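Local coordinates for N6 adenine specific DNA methylase (Encephalitozoon cuniculi, PDB 3Q87), which is the catalytic subunit of the Mtq2-Trm112 complex, which uses S-adenosylmethionine to methylate the translation termination factor eRF1, at residues Y11-A16 against V81-P86; L17-L22 against K147-L152; K25-L30 against E39-R44. All coordinates share one frame; numbering follows the deposited sequence. Where two conformers were deposited one is given.

In the fold
Contacts 1 and 3 are buried and lie on neighbouring parallel strands, 81-84 and 26-30, of one mixed sheet; in each, a leucine methyl from a covering helix meets a valine, and the strand's ligand-proximal end turns polar. Contact 2 is a surface contact between the C-terminal end of helix 8-20, whose middle makes contact 1, and the edge strand 142-150, and it brings positive groups together instead of methyls. An acidic residue of contact 1 pairs with an arginine of contact 2, while contact 3 lies within the first beta-alpha-beta unit. S-Adenosylmethionine is bound directly at contact 1, lies close to Asp29 of contact 3, and is remote from contact 2.

Contact 1: Y11-A16 against V81-P86; sequences YTLMDA and VVVFNP. With SAM (S-adenosylmethionine), chain D.
Helix 8-20 passes over strand 81-84 with its closest backbone approach at the strand's end, where the CA atoms of Leu13 and Asn85 are 7.7 Å apart. From the helix, Leu13 alone touches the other segment. Its CG stands anti to the backbone N, which carries it toward the sheet, and chi2 near 48° turns the CD2 branch onto Val83 and Asn85. Leu13 CD2 packs on Val83 CG1 at 3.7 Å and on Asn85 CB at 3.9 Å, the leucine running obliquely over both residues. The intervening Phe84 points its side chain away from the helix, to the other face of the sheet, so it meets Leu13 through its main chain. There its ring has Pro86 CB over one face, toward the rim, and the ribose O4' of S-adenosylmethionine near its edge; Phe110 joins it in an edge-to-face pair.

The polar part of the contact begins at the far end of Asn85. With chi1 at -176°, the amide is carried past Leu13 to the cofactor, and Asn85 ND2 donates to the carboxylate OXT of S-adenosylmethionine at 3.0 Å in a fairly straight bond (163°). A weak hydrogen bond links the same nitrogen to Asp9. Pro86 O lies 3.5 Å from the cofactor's methyl carbon CE.

Asn85 and Pro86 begin the sequence NPPY, the signature of N6-adenine and PrmC-type glutamine methyltransferases; in relatives the motif binds the nitrogen to be methylated, the adenine amino group or the glutamine amide, and it probably does so here. The carbonyl beside CE is consistent with that arrangement. One asparagine thus has two environments: its CB belongs to the apolar core made with Leu13, while its amide donates one hydrogen bond to the methionine carboxylate of the cofactor.

Contact 2: L17-L22 against K147-L152; sequences LEREGL and KVRKIL
Arg19, near the end of helix 8-20, reaches across to Lys147 and Arg149 of strand 142-150, and positive groups dominate the meeting. Because Arg19 NH2 clashes with Lys147 CD in the model, the geometry here is doubtful, including the near right-angle crossing of the two side chains and the 2.9 Å approach of Arg19 NH2 to Lys147 NZ. Both nitrogens are donors, so this is no hydrogen bond. As modelled, and with the same doubt, Arg149 NH2 lies at the edge of the Arg19 guanidinium, 3.6 Å from Arg19 NH2. What remains is a cluster of positive charges, which would be expected to be electrostatically unfavourable.

Attraction is supplied from one turn back on the helix: Arg149 NH1 forms a salt bridge with Asp15, which would offset part of the charge.

A backbone bond closes the helix. Gly21 N reaches Leu17 O at 3.2 Å, and the chain then leaves helical geometry at Gly21, whose phi is positive (64°).

Lys147 and Arg149 are paired through their main chains with Ile158 and Val156 of strand 155-162. The contact therefore lies at the sheet's edge, where helix 8-20 extends over its last two strands.

Contact 3: K25-L30 against E39-R44; sequences KIVLDL and EQLRKR
The first beta-alpha-beta unit of the Rossmann-like methyltransferase fold, strand 26-30, helix 36-41 and strand 46-51, is closed here by Leu41 packing on Val27. The two CA atoms are 7.9 Å apart, and the side chains cross at about a right angle. Leu41 has CG anti to its carbonyl carbon (chi1 -71°), and chi2 at 175° extends the chain so that the CD1 branch leads toward the strand. Leu41 CD1 meets Val27 CG1 at 3.8 Å, then passes more loosely beside Asp29 CB at 4.4 Å.

Beyond that apolar step Asp29 changes the chemistry. Its carboxylate is buried, and the hydroxyls of Thr32 and Thr38 both hydrogen-bond to OD2, tying the strand's end to the following loop and helix.

At the other end, Arg44 N bonds back to Leu41 O at 3.3 Å. Asn45 links the two segments, its amide reaching Leu41 O on one side and Lys25 N on the other, while Arg44 forms a salt bridge with Glu23.

The unit is thus fastened by methyl packing in the middle and by hydrogen bonds at both ends. Two hydroxyls hold Asp29 OD2 and fix the rotation of the carboxylate, in a side chain about 4 Å, between nearest atoms, from the bound S-adenosylmethionine.

Contact 1: Y11-A16 against V81-P86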
loop_
_atom_site.group_PDB
_atom_site.type_symbol
_atom_site.label_atom_id
_atom_site.label_comp_id
_atom_site.label_asym_id
_atom_site.label_seq_id
_atom_site.Cartn_x
_atom_site.Cartn_y
_atom_site.Cartn_z
ATOM N N TYR B 11 -7.252 -6.815 -16.725
ATOM C CA TYR B 11 -8.272 -5.936 -17.296
ATOM C C TYR B 11 -9.706 -6.209 -16.814
ATOM O O TYR B 11 -10.530 -5.303 -16.789
ATOM C CB TYR B 11 -8.174 -5.908 -18.824
ATOM C CG TYR B 11 -6.883 -5.273 -19.277
ATOM C CD1 TYR B 11 -6.565 -3.974 -18.898
ATOM C CD2 TYR B 11 -5.974 -5.968 -20.057
ATOM C CE1 TYR B 11 -5.382 -3.374 -19.302
ATOM C CE2 TYR B 11 -4.782 -5.381 -20.455
ATOM C CZ TYR B 11 -4.497 -4.084 -20.078
ATOM O OH TYR B 11 -3.320 -3.484 -20.473
ATOM N N THR B 12 -10.009 -7.438 -16.420
ATOM C CA THR B 12 -11.322 -7.685 -15.833
ATOM C C THR B 12 -11.418 -7.073 -14.419
ATOM O O THR B 12 -12.464 -6.560 -14.031
ATOM C CB THR B 12 -11.708 -9.190 -15.802
ATOM O OG1 THR B 12 -11.208 -9.795 -14.609
ATOM C CG2 THR B 12 -11.148 -9.922 -17.002
ATOM N N LEU B 13 -10.330 -7.119 -13.655
ATOM C CA LEU B 13 -10.301 -6.426 -12.369
ATOM C C LEU B 13 -10.471 -4.923 -12.604
ATOM O O LEU B 13 -11.315 -4.277 -11.985
ATOM C CB LEU B 13 -9.013 -6.751 -11.582
ATOM C CG LEU B 13 -8.807 -6.103 -10.200
ATOM C CD1 LEU B 13 -10.038 -6.243 -9.327
ATOM C CD2 LEU B 13 -7.559 -6.663 -9.467
ATOM N N MET B 14 -9.699 -4.377 -13.537
ATOM C CA MET B 14 -9.787 -2.957 -13.838
ATOM C C MET B 14 -11.193 -2.544 -14.282
ATOM O O MET B 14 -11.694 -1.496 -13.867
ATOM C CB MET B 14 -8.759 -2.568 -14.898
ATOM C CG MET B 14 -7.328 -2.707 -14.396
ATOM S SD MET B 14 -6.055 -2.254 -15.607
ATOM C CE MET B 14 -6.242 -0.466 -15.697
ATOM N N ASP B 15 -11.821 -3.361 -15.124
ATOM C CA ASP B 15 -13.171 -3.063 -15.593
ATOM C C ASP B 15 -14.149 -3.012 -14.424
ATOM O O ASP B 15 -14.963 -2.094 -14.334
ATOM C CB ASP B 15 -13.649 -4.084 -16.635
ATOM C CG ASP B 15 -13.048 -3.849 -18.021
ATOM O OD1 ASP B 15 -12.383 -2.807 -18.238
ATOM O OD2 ASP B 15 -13.244 -4.717 -18.898
ATOM N N ALA B 16 -14.058 -3.979 -13.514
ATOM C CA ALA B 16 -14.944 -3.972 -12.354
ATOM C C ALA B 16 -14.718 -2.763 -11.431
ATOM O O ALA B 16 -15.680 -2.178 -10.919
ATOM C CB ALA B 16 -14.850 -5.275 -11.587
ATOM N N VAL B 81 -9.263 0.768 1.236
ATOM C CA VAL B 81 -9.516 -0.328 0.307
ATOM C C VAL B 81 -8.219 -1.021 -0.089
ATOM O O VAL B 81 -7.180 -0.368 -0.290
ATOM C CB VAL B 81 -10.158 0.203 -1.008
ATOM C CG1 VAL B 81 -10.314 -0.910 -2.060
ATOM C CG2 VAL B 81 -11.481 0.884 -0.720
ATOM N N VAL B 82 -8.299 -2.341 -0.220
ATOM C CA VAL B 82 -7.216 -3.135 -0.768
ATOM C C VAL B 82 -7.668 -3.794 -2.079
ATOM O O VAL B 82 -8.743 -4.390 -2.142
ATOM C CB VAL B 82 -6.783 -4.236 0.233
ATOM C CG1 VAL B 82 -5.797 -5.197 -0.427
ATOM C CG2 VAL B 82 -6.173 -3.611 1.501
ATOM N N VAL B 83 -6.854 -3.677 -3.118
ATOM C CA VAL B 83 -7.108 -4.335 -4.393
ATOM C C VAL B 83 -5.960 -5.308 -4.639
ATOM O O VAL B 83 -4.792 -4.942 -4.497
ATOM C CB VAL B 83 -7.119 -3.314 -5.553
ATOM C CG1 VAL B 83 -7.349 -4.036 -6.879
ATOM C CG2 VAL B 83 -8.170 -2.226 -5.307
ATOM N N PHE B 84 -6.284 -6.532 -5.035
ATOM C CA PHE B 84 -5.273 -7.585 -5.126
ATOM C C PHE B 84 -5.555 -8.563 -6.261
ATOM O O PHE B 84 -6.484 -9.355 -6.183
ATOM C CB PHE B 84 -5.222 -8.352 -3.802
ATOM C CG PHE B 84 -4.030 -9.259 -3.655
ATOM C CD1 PHE B 84 -2.903 -9.092 -4.441
ATOM C CD2 PHE B 84 -4.026 -10.260 -2.687
ATOM C CE1 PHE B 84 -1.803 -9.916 -4.279
ATOM C CE2 PHE B 84 -2.924 -11.080 -2.514
ATOM C CZ PHE B 84 -1.819 -10.915 -3.306
ATOM N N ASN B 85 -4.751 -8.502 -7.316
ATOM C CA ASN B 85 -4.682 -9.608 -8.260
ATOM C C ASN B 85 -3.532 -10.487 -7.787
ATOM O O ASN B 85 -2.375 -10.139 -7.970
ATOM C CB ASN B 85 -4.465 -9.101 -9.683
ATOM C CG ASN B 85 -4.482 -10.223 -10.719
ATOM O OD1 ASN B 85 -4.744 -11.379 -10.394
ATOM N ND2 ASN B 85 -4.191 -9.882 -11.962
ATOM N N PRO B 86 -3.850 -11.615 -7.128
ATOM C CA PRO B 86 -2.827 -12.385 -6.412
ATOM C C PRO B 86 -2.139 -13.431 -7.288
ATOM O O PRO B 86 -2.642 -13.721 -8.378
ATOM C CB PRO B 86 -3.643 -13.083 -5.324
ATOM C CG PRO B 86 -4.968 -13.347 -5.988
ATOM C CD PRO B 86 -5.185 -12.227 -7.000
HETATM N N SAM D . -1.438 -6.103 -10.347
HETATM C CA SAM D . -0.801 -6.765 -11.493
HETATM C C SAM D . -1.860 -7.024 -12.575
HETATM O O SAM D . -1.557 -7.177 -13.759
HETATM O OXT SAM D . -3.054 -7.086 -12.290
HETATM C CB SAM D . 0.017 -8.037 -11.136
HETATM C CG SAM D . -0.672 -9.341 -10.664
HETATM S SD SAM D . 0.367 -10.861 -10.505
HETATM C CE SAM D . -0.800 -12.183 -10.890
HETATM C "C5'" SAM D . 0.532 -11.076 -8.714
HETATM C "C4'" SAM D . 1.521 -10.053 -8.181
HETATM O "O4'" SAM D . 1.698 -10.245 -6.787
HETATM C "C3'" SAM D . 2.894 -10.162 -8.827
HETATM O "O3'" SAM D . 3.306 -8.869 -9.211
HETATM C "C2'" SAM D . 3.795 -10.684 -7.725
HETATM O "O2'" SAM D . 5.114 -10.194 -7.782
HETATM C "C1'" SAM D . 3.080 -10.170 -6.497
HETATM N N9 SAM D . 3.297 -10.984 -5.311
HETATM C C8 SAM D . 3.536 -12.336 -5.212
HETATM N N7 SAM D . 3.656 -12.634 -3.899
HETATM C C5 SAM D . 3.484 -11.485 -3.178
HETATM C C6 SAM D . 3.488 -11.197 -1.825
HETATM N N6 SAM D . 3.695 -12.172 -0.946
HETATM N N1 SAM D . 3.275 -9.899 -1.392
HETATM C C2 SAM D . 3.051 -8.872 -2.294
HETATM N N3 SAM D . 3.044 -9.167 -3.644
HETATM C C4 SAM D . 3.259 -10.441 -4.064
#

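Contact 2: L17-L22 against K147-L152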
loop_
_atom_site.group_PDB
_atom_site.type_symbol
_atom_site.label_atom_id
_atom_site.label_comp_id
_atom_site.label_asym_id
_atom_site.label_seq_id
_atom_site.Cartn_x
_atom_site.Cartn_y
_atom_site.Cartn_z
ATOM N N LEU B 17 -13.454 -2.395 -11.222
ATOM C CA LEU B 17 -13.108 -1.235 -10.398
ATOM C C LEU B 17 -13.678 0.025 -11.021
ATOM O O LEU B 17 -14.152 0.930 -10.330
ATOM C CB LEU B 17 -11.587 -1.092 -10.262
ATOM C CG LEU B 17 -10.883 -2.170 -9.422
ATOM C CD1 LEU B 17 -9.384 -2.076 -9.577
ATOM C CD2 LEU B 17 -11.275 -2.060 -7.953
ATOM N N GLU B 18 -13.629 0.077 -12.341
ATOM C CA GLU B 18 -14.113 1.244 -13.050
ATOM C C GLU B 18 -15.606 1.462 -12.799
ATOM O O GLU B 18 -16.049 2.594 -12.597
ATOM C CB GLU B 18 -13.826 1.110 -14.549
ATOM C CG GLU B 18 -14.052 2.389 -15.320
ATOM C CD GLU B 18 -13.214 3.534 -14.793
ATOM O OE1 GLU B 18 -12.126 3.275 -14.224
ATOM O OE2 GLU B 18 -13.645 4.699 -14.950
ATOM N N ARG B 19 -16.373 0.377 -12.794
ATOM C CA ARG B 19 -17.819 0.474 -12.656
ATOM C C ARG B 19 -18.207 0.849 -11.236
ATOM O O ARG B 19 -19.225 1.507 -11.022
ATOM C CB ARG B 19 -18.503 -0.832 -13.074
ATOM C CG ARG B 19 -18.134 -1.268 -14.483
ATOM C CD ARG B 19 -18.975 -2.441 -14.965
ATOM N NE ARG B 19 -18.150 -3.449 -15.629
ATOM C CZ ARG B 19 -17.857 -4.639 -15.107
ATOM N NH1 ARG B 19 -18.336 -4.988 -13.914
ATOM N NH2 ARG B 19 -17.092 -5.490 -15.780
ATOM N N GLU B 20 -17.386 0.427 -10.275
ATOM C CA GLU B 20 -17.586 0.776 -8.873
ATOM C C GLU B 20 -17.391 2.269 -8.632
ATOM O O GLU B 20 -17.990 2.836 -7.732
ATOM C CB GLU B 20 -16.611 -0.003 -7.987
ATOM C CG GLU B 20 -16.898 -1.477 -7.883
ATOM C CD GLU B 20 -18.119 -1.753 -7.044
ATOM O OE1 GLU B 20 -17.953 -2.220 -5.896
ATOM O OE2 GLU B 20 -19.242 -1.486 -7.524
ATOM N N GLY B 21 -16.527 2.898 -9.420
ATOM C CA GLY B 21 -16.243 4.307 -9.237
ATOM C C GLY B 21 -15.591 4.678 -7.905
ATOM O O GLY B 21 -15.968 5.678 -7.285
ATOM N N LEU B 22 -14.611 3.885 -7.465
ATOM C CA LEU B 22 -13.843 4.207 -6.259
ATOM C C LEU B 22 -13.288 5.615 -6.323
ATOM O O LEU B 22 -12.635 5.988 -7.289
ATOM C CB LEU B 22 -12.681 3.232 -6.064
ATOM C CG LEU B 22 -13.036 1.833 -5.583
ATOM C CD1 LEU B 22 -11.756 1.053 -5.294
ATOM C CD2 LEU B 22 -13.934 1.885 -4.343
ATOM N N LYS B 147 -17.989 -9.814 -10.614
ATOM C CA LYS B 147 -17.940 -10.109 -12.035
ATOM C C LYS B 147 -17.337 -11.467 -12.315
ATOM O O LYS B 147 -16.402 -11.891 -11.646
ATOM C CB LYS B 147 -17.155 -9.031 -12.791
ATOM C CG LYS B 147 -16.838 -9.432 -14.221
ATOM C CD LYS B 147 -16.976 -8.264 -15.173
ATOM C CE LYS B 147 -17.384 -8.750 -16.568
ATOM N NZ LYS B 147 -17.923 -7.659 -17.438
ATOM N N VAL B 148 -17.907 -12.154 -13.298
ATOM C CA VAL B 148 -17.360 -13.408 -13.780
ATOM C C VAL B 148 -17.058 -13.231 -15.258
ATOM O O VAL B 148 -17.822 -12.592 -15.974
ATOM C CB VAL B 148 -18.347 -14.568 -13.602
ATOM C CG1 VAL B 148 -17.662 -15.884 -13.927
ATOM C CG2 VAL B 148 -18.877 -14.584 -12.185
ATOM N N ARG B 149 -15.935 -13.771 -15.709
ATOM C CA ARG B 149 -15.529 -13.582 -17.092
ATOM C C ARG B 149 -14.583 -14.694 -17.514
ATOM O O ARG B 149 -13.584 -14.967 -16.845
ATOM C CB ARG B 149 -14.880 -12.208 -17.277
ATOM C CG ARG B 149 -14.582 -11.844 -18.722
ATOM C CD ARG B 149 -13.831 -10.533 -18.823
ATOM N NE ARG B 149 -14.683 -9.380 -18.529
ATOM C CZ ARG B 149 -14.282 -8.110 -18.584
ATOM N NH1 ARG B 149 -13.032 -7.812 -18.913
ATOM N NH2 ARG B 149 -15.132 -7.129 -18.306
ATOM N N LYS B 150 -14.924 -15.358 -18.612
ATOM C CA LYS B 150 -14.045 -16.361 -19.197
ATOM C C LYS B 150 -13.004 -15.631 -20.028
ATOM O O LYS B 150 -13.345 -14.750 -20.814
ATOM C CB LYS B 150 -14.836 -17.330 -20.091
ATOM C CG LYS B 150 -13.973 -18.371 -20.814
ATOM C CD LYS B 150 -13.749 -19.605 -19.952
ATOM C CE LYS B 150 -12.443 -20.321 -20.300
ATOM N NZ LYS B 150 -12.098 -21.364 -19.279
ATOM N N ILE B 151 -11.739 -15.988 -19.841
ATOM C CA ILE B 151 -10.655 -15.401 -20.622
ATOM C C ILE B 151 -9.858 -16.558 -21.203
ATOM O O ILE B 151 -10.200 -17.717 -20.966
ATOM C CB ILE B 151 -9.741 -14.505 -19.746
ATOM C CG1 ILE B 151 -8.902 -15.362 -18.799
ATOM C CG2 ILE B 151 -10.568 -13.511 -18.943
ATOM C CD1 ILE B 151 -7.980 -14.565 -17.897
ATOM N N LEU B 152 -8.809 -16.251 -21.966
ATOM C CA LEU B 152 -7.915 -17.284 -22.499
ATOM C C LEU B 152 -7.286 -18.114 -21.390
ATOM O O LEU B 152 -6.388 -17.642 -20.689
ATOM C CB LEU B 152 -6.790 -16.649 -23.316
ATOM C CG LEU B 152 -7.200 -16.075 -24.662
ATOM C CD1 LEU B 152 -6.067 -15.250 -25.218
ATOM C CD2 LEU B 152 -7.593 -17.202 -25.615
#

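Contact 3: K25-L30 against E39-R44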
loop_
_atom_site.group_PDB
_atom_site.type_symbol
_atom_site.label_atom_id
_atom_site.label_comp_id
_atom_site.label_asym_id
_atom_site.label_seq_id
_atom_site.Cartn_x
_atom_site.Cartn_y
_atom_site.Cartn_z
ATOM N N LYS B 25 -10.538 7.652 -1.775
ATOM C CA LYS B 25 -10.106 6.674 -0.791
ATOM C C LYS B 25 -8.592 6.631 -0.679
ATOM O O LYS B 25 -7.879 7.175 -1.530
ATOM C CB LYS B 25 -10.647 5.296 -1.141
ATOM C CG LYS B 25 -12.172 5.249 -1.259
ATOM C CD LYS B 25 -12.836 5.563 0.070
ATOM C CE LYS B 25 -14.349 5.531 -0.037
ATOM N NZ LYS B 25 -14.861 6.812 -0.608
ATOM N N ILE B 26 -8.101 6.002 0.385
ATOM C CA ILE B 26 -6.708 5.580 0.424
ATOM C C ILE B 26 -6.713 4.106 0.037
ATOM O O ILE B 26 -7.311 3.291 0.717
ATOM C CB ILE B 26 -6.056 5.778 1.812
ATOM C CG1 ILE B 26 -6.003 7.263 2.173
ATOM C CG2 ILE B 26 -4.627 5.218 1.820
ATOM C CD1 ILE B 26 -5.458 7.512 3.604
ATOM N N VAL B 27 -6.086 3.780 -1.088
ATOM C CA VAL B 27 -6.202 2.440 -1.655
ATOM C C VAL B 27 -4.844 1.784 -1.715
ATOM O O VAL B 27 -3.849 2.394 -2.131
ATOM C CB VAL B 27 -6.772 2.465 -3.095
ATOM C CG1 VAL B 27 -6.911 1.040 -3.655
ATOM C CG2 VAL B 27 -8.102 3.184 -3.122
ATOM N N LEU B 28 -4.799 0.537 -1.282
ATOM C CA LEU B 28 -3.576 -0.235 -1.372
ATOM C C LEU B 28 -3.688 -1.129 -2.593
ATOM O O LEU B 28 -4.557 -2.006 -2.627
ATOM C CB LEU B 28 -3.400 -1.093 -0.121
ATOM C CG LEU B 28 -2.077 -1.861 -0.023
ATOM C CD1 LEU B 28 -0.928 -0.929 0.353
ATOM C CD2 LEU B 28 -2.189 -2.992 0.996
ATOM N N ASP B 29 -2.841 -0.883 -3.592
ATOM C CA ASP B 29 -2.742 -1.764 -4.760
ATOM C C ASP B 29 -1.699 -2.827 -4.423
ATOM O O ASP B 29 -0.497 -2.612 -4.575
ATOM C CB ASP B 29 -2.310 -0.974 -6.005
ATOM C CG ASP B 29 -2.086 -1.862 -7.234
ATOM O OD1 ASP B 29 -2.472 -3.061 -7.208
ATOM O OD2 ASP B 29 -1.524 -1.357 -8.240
ATOM N N LEU B 30 -2.170 -3.964 -3.935
ATOM C CA LEU B 30 -1.305 -5.035 -3.467
ATOM C C LEU B 30 -0.894 -5.918 -4.645
ATOM O O LEU B 30 -1.749 -6.340 -5.413
ATOM C CB LEU B 30 -2.084 -5.857 -2.438
ATOM C CG LEU B 30 -1.390 -6.967 -1.659
ATOM C CD1 LEU B 30 -0.242 -6.403 -0.870
ATOM C CD2 LEU B 30 -2.393 -7.646 -0.721
ATOM N N GLU B 39 -2.141 3.102 -11.945
ATOM C CA GLU B 39 -2.347 4.174 -12.918
ATOM C C GLU B 39 -3.819 4.601 -13.020
ATOM O O GLU B 39 -4.130 5.792 -13.107
ATOM C CB GLU B 39 -1.831 3.740 -14.291
ATOM C CG GLU B 39 -1.566 4.905 -15.251
ATOM C CD GLU B 39 -0.918 4.445 -16.552
ATOM O OE1 GLU B 39 0.086 5.056 -16.968
ATOM O OE2 GLU B 39 -1.409 3.466 -17.156
ATOM N N GLN B 40 -4.721 3.629 -13.014
ATOM C CA GLN B 40 -6.149 3.923 -13.087
ATOM C C GLN B 40 -6.682 4.454 -11.745
ATOM O O GLN B 40 -7.458 5.418 -11.702
ATOM C CB GLN B 40 -6.912 2.673 -13.527
ATOM C CG GLN B 40 -8.382 2.693 -13.175
ATOM C CD GLN B 40 -8.993 1.303 -13.147
ATOM O OE1 GLN B 40 -10.098 1.088 -13.640
ATOM N NE2 GLN B 40 -8.265 0.350 -12.574
ATOM N N LEU B 41 -6.247 3.823 -10.657
ATOM C CA LEU B 41 -6.670 4.179 -9.302
ATOM C C LEU B 41 -6.244 5.575 -8.860
ATOM O O LEU B 41 -6.956 6.237 -8.121
ATOM C CB LEU B 41 -6.113 3.170 -8.294
ATOM C CG LEU B 41 -6.730 1.775 -8.327
ATOM C CD1 LEU B 41 -6.021 0.848 -7.369
ATOM C CD2 LEU B 41 -8.202 1.862 -7.993
ATOM N N ARG B 42 -5.068 6.016 -9.286
ATOM C CA ARG B 42 -4.544 7.267 -8.754
ATOM C C ARG B 42 -5.262 8.488 -9.296
ATOM O O ARG B 42 -5.085 9.594 -8.794
ATOM C CB ARG B 42 -3.039 7.386 -8.971
ATOM C CG ARG B 42 -2.594 7.544 -10.406
ATOM C CD ARG B 42 -1.065 7.552 -10.443
ATOM N NE ARG B 42 -0.538 7.665 -11.798
ATOM C CZ ARG B 42 -0.396 8.816 -12.444
ATOM N NH1 ARG B 42 -0.745 9.954 -11.855
ATOM N NH2 ARG B 42 0.089 8.829 -13.679
ATOM N N LYS B 43 -6.089 8.283 -10.312
ATOM C CA LYS B 43 -6.838 9.388 -10.882
ATOM C C LYS B 43 -7.877 9.921 -9.899
ATOM O O LYS B 43 -8.170 11.108 -9.897
ATOM C CB LYS B 43 -7.475 8.973 -12.212
ATOM C CG LYS B 43 -6.429 8.671 -13.297
ATOM C CD LYS B 43 -7.050 8.276 -14.632
ATOM C CE LYS B 43 -7.805 6.967 -14.519
ATOM N NZ LYS B 43 -8.452 6.589 -15.811
ATOM N N ARG B 44 -8.404 9.049 -9.041
ATOM C CA ARG B 44 -9.464 9.440 -8.125
ATOM C C ARG B 44 -9.143 9.170 -6.658
ATOM O O ARG B 44 -9.939 9.505 -5.773
ATOM C CB ARG B 44 -10.762 8.730 -8.498
ATOM C CG ARG B 44 -11.135 8.855 -9.978
ATOM C CD ARG B 44 -12.364 8.011 -10.272
ATOM N NE ARG B 44 -13.532 8.611 -9.640
ATOM C CZ ARG B 44 -14.711 8.021 -9.534
ATOM N NH1 ARG B 44 -14.889 6.803 -10.026
ATOM N NH2 ARG B 44 -15.711 8.653 -8.940
#